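Local coordinates for sigma-E factor negative regulatory protein (Escherichia coli, PDB 1OR7) that holds the extracytoplasmic function sigma factor sigma-E inactive through this cytoplasmic domain until regulated proteolysis releases it, at residues 8-13 and 38-43. Numbering follows the deposited sequence.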
loop_
_atom_site.group_PDB
_atom_site.type_symbol
_atom_site.label_atom_id
_atom_site.label_comp_id
_atom_site.label_asym_id
_atom_site.label_seq_id
_atom_site.Cartn_x
_atom_site.Cartn_y
_atom_site.Cartn_z
ATOM N N ALA B 8 -9.680 6.732 -11.304
ATOM C CA ALA B 8 -9.359 8.159 -11.207
ATOM C C ALA B 8 -9.109 8.612 -9.764
ATOM O O ALA B 8 -8.164 9.379 -9.480
ATOM C CB ALA B 8 -10.449 9.019 -11.885
ATOM N N LEU B 9 -9.941 8.130 -8.843
ATOM C CA LEU B 9 -9.797 8.473 -7.434
ATOM C C LEU B 9 -8.414 8.089 -6.854
ATOM O O LEU B 9 -7.755 8.876 -6.197
ATOM C CB LEU B 9 -10.881 7.743 -6.665
ATOM C CG LEU B 9 -11.045 8.068 -5.197
ATOM C CD1 LEU B 9 -11.627 9.449 -5.053
ATOM C CD2 LEU B 9 -11.961 7.018 -4.572
ATOM N N MET B 10 -7.954 6.890 -7.125
ATOM C CA MET B 10 -6.674 6.463 -6.565
ATOM C C MET B 10 -5.503 7.265 -7.153
ATOM O O MET B 10 -4.401 7.235 -6.615
ATOM C CB MET B 10 -6.452 5.006 -6.822
ATOM C CG MET B 10 -5.771 4.820 -8.125
ATOM S SD MET B 10 -5.531 2.991 -8.339
ATOM C CE MET B 10 -3.777 2.642 -7.395
ATOM N N ASP B 11 -5.757 7.996 -8.233
ATOM C CA ASP B 11 -4.741 8.835 -8.849
ATOM C C ASP B 11 -4.857 10.308 -8.426
ATOM O O ASP B 11 -4.132 11.173 -8.930
ATOM C CB ASP B 11 -4.879 8.776 -10.360
ATOM C CG ASP B 11 -4.314 7.506 -10.967
ATOM O OD1 ASP B 11 -3.343 6.925 -10.404
ATOM O OD2 ASP B 11 -4.771 7.050 -12.039
ATOM N N GLY B 12 -5.805 10.594 -7.560
ATOM C CA GLY B 12 -5.999 11.943 -7.069
ATOM C C GLY B 12 -6.655 12.816 -8.099
ATOM O O GLY B 12 -6.672 14.036 -7.965
ATOM N N GLU B 13 -7.211 12.194 -9.123
ATOM C CA GLU B 13 -7.730 12.951 -10.230
ATOM C C GLU B 13 -9.197 13.306 -10.032
ATOM O O GLU B 13 -9.728 14.077 -10.793
ATOM C CB GLU B 13 -7.492 12.213 -11.538
ATOM C CG GLU B 13 -6.006 12.102 -11.884
ATOM C CD GLU B 13 -5.410 13.380 -12.485
ATOM O OE1 GLU B 13 -6.171 14.238 -12.931
ATOM O OE2 GLU B 13 -4.167 13.520 -12.502
ATOM N N LEU B 38 -2.148 -2.846 -5.092
ATOM C CA LEU B 38 -1.129 -3.911 -5.155
ATOM C C LEU B 38 -0.335 -3.770 -6.468
ATOM O O LEU B 38 0.906 -3.793 -6.473
ATOM C CB LEU B 38 -1.751 -5.298 -5.034
ATOM C CG LEU B 38 -0.801 -6.512 -5.126
ATOM C CD1 LEU B 38 0.263 -6.457 -4.061
ATOM C CD2 LEU B 38 -1.584 -7.778 -4.994
ATOM N N ILE B 39 -1.051 -3.563 -7.574
ATOM C CA ILE B 39 -0.409 -3.334 -8.871
ATOM C C ILE B 39 0.517 -2.135 -8.818
ATOM O O ILE B 39 1.645 -2.226 -9.297
ATOM C CB ILE B 39 -1.461 -3.170 -9.971
ATOM C CG1 ILE B 39 -2.095 -4.528 -10.248
ATOM C CG2 ILE B 39 -0.859 -2.650 -11.263
ATOM C CD1 ILE B 39 -3.401 -4.459 -10.993
ATOM N N ARG B 40 0.063 -1.017 -8.248
ATOM C CA ARG B 40 0.927 0.150 -8.091
ATOM C C ARG B 40 2.199 -0.197 -7.295
ATOM O O ARG B 40 3.329 0.178 -7.684
ATOM C CB ARG B 40 0.183 1.286 -7.394
ATOM C CG ARG B 40 1.050 2.393 -6.818
ATOM C CD ARG B 40 0.258 3.571 -6.239
ATOM N NE ARG B 40 -0.474 4.205 -7.312
ATOM C CZ ARG B 40 -1.391 5.105 -7.177
ATOM N NH1 ARG B 40 -1.747 5.559 -5.978
ATOM N NH2 ARG B 40 -1.939 5.605 -8.270
ATOM N N ASP B 41 2.024 -0.892 -6.178
ATOM C CA ASP B 41 3.166 -1.180 -5.332
ATOM C C ASP B 41 4.166 -2.061 -6.089
ATOM O O ASP B 41 5.375 -1.822 -6.035
ATOM C CB ASP B 41 2.714 -1.820 -4.044
ATOM C CG ASP B 41 1.916 -0.869 -3.149
ATOM O OD1 ASP B 41 1.925 0.385 -3.341
ATOM O OD2 ASP B 41 1.243 -1.332 -2.203
ATOM N N SER B 42 3.656 -3.053 -6.807
ATOM C CA SER B 42 4.489 -3.948 -7.593
ATOM C C SER B 42 5.258 -3.174 -8.630
ATOM O O SER B 42 6.455 -3.323 -8.737
ATOM C CB SER B 42 3.659 -5.029 -8.279
ATOM O OG SER B 42 4.495 -5.974 -8.951
ATOM N N MET B 43 4.574 -2.327 -9.380
ATOM C CA MET B 43 5.232 -1.590 -10.426
ATOM C C MET B 43 6.295 -0.644 -9.878
ATOM O O MET B 43 7.348 -0.469 -10.472
ATOM C CB MET B 43 4.201 -0.779 -11.212
ATOM C CG MET B 43 3.272 -1.600 -12.064
ATOM S SD MET B 43 2.052 -0.400 -13.044
ATOM C CE MET B 43 3.285 0.396 -14.345
#
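Met10 O, a carbonyl in the last turn of helix 3-10, is gripped by both terminal nitrogens of Arg40 on helix 27-44. NH1 of Arg40 gives the sounder bond, 3.2 Å to Met10 O with an N-H...O angle of 151°; NH2 adds a weak one at 3.4 Å to the same oxygen. The oxygen lies near the guanidinium plane, while NH1 approaches tilted from the carbonyl plane. NH2 also makes a salt bridge, 2.9 Å to OD1 of Asp11, whose carboxylate meets the guanidinium edge with the two planes turned 29° apart. Over one face of the same group sits the Met10 methyl, CE being 3.4 Å from Arg40 CZ and above the centre of the plane. The methionine and arginine chains run in from opposite directions: Arg40 leaves its helix extended, with CG anti to the backbone N (chi1 163°), and bends at chi3 to set its head against the helix end. That end is a Schellman motif: Glu13 N bonds back to Ala8 O, Gly12 N to Leu9 O, and Gly12 takes a positive phi. Met10 also packs on Trp33, Tyr36 and His37 of helix 27-44. An alanine in place of Arg40 is likely to leave Met10 O without these donors, rob Asp11 of one of its cationic mates and take away the flat group against which the Met10 methyl rests. Another protein chain in the complex shares the network: basic groups of it form salt bridges with Asp11 OD1, an aromatic side chain hydrogen-bonds OD2, and an acidic one pairs with Arg40 NE. The buried Arg40 thus ties two helices of the anti-sigma domain together, and its charge is probably balanced by carboxylates from both proteins, joining fold and complex in one polar network.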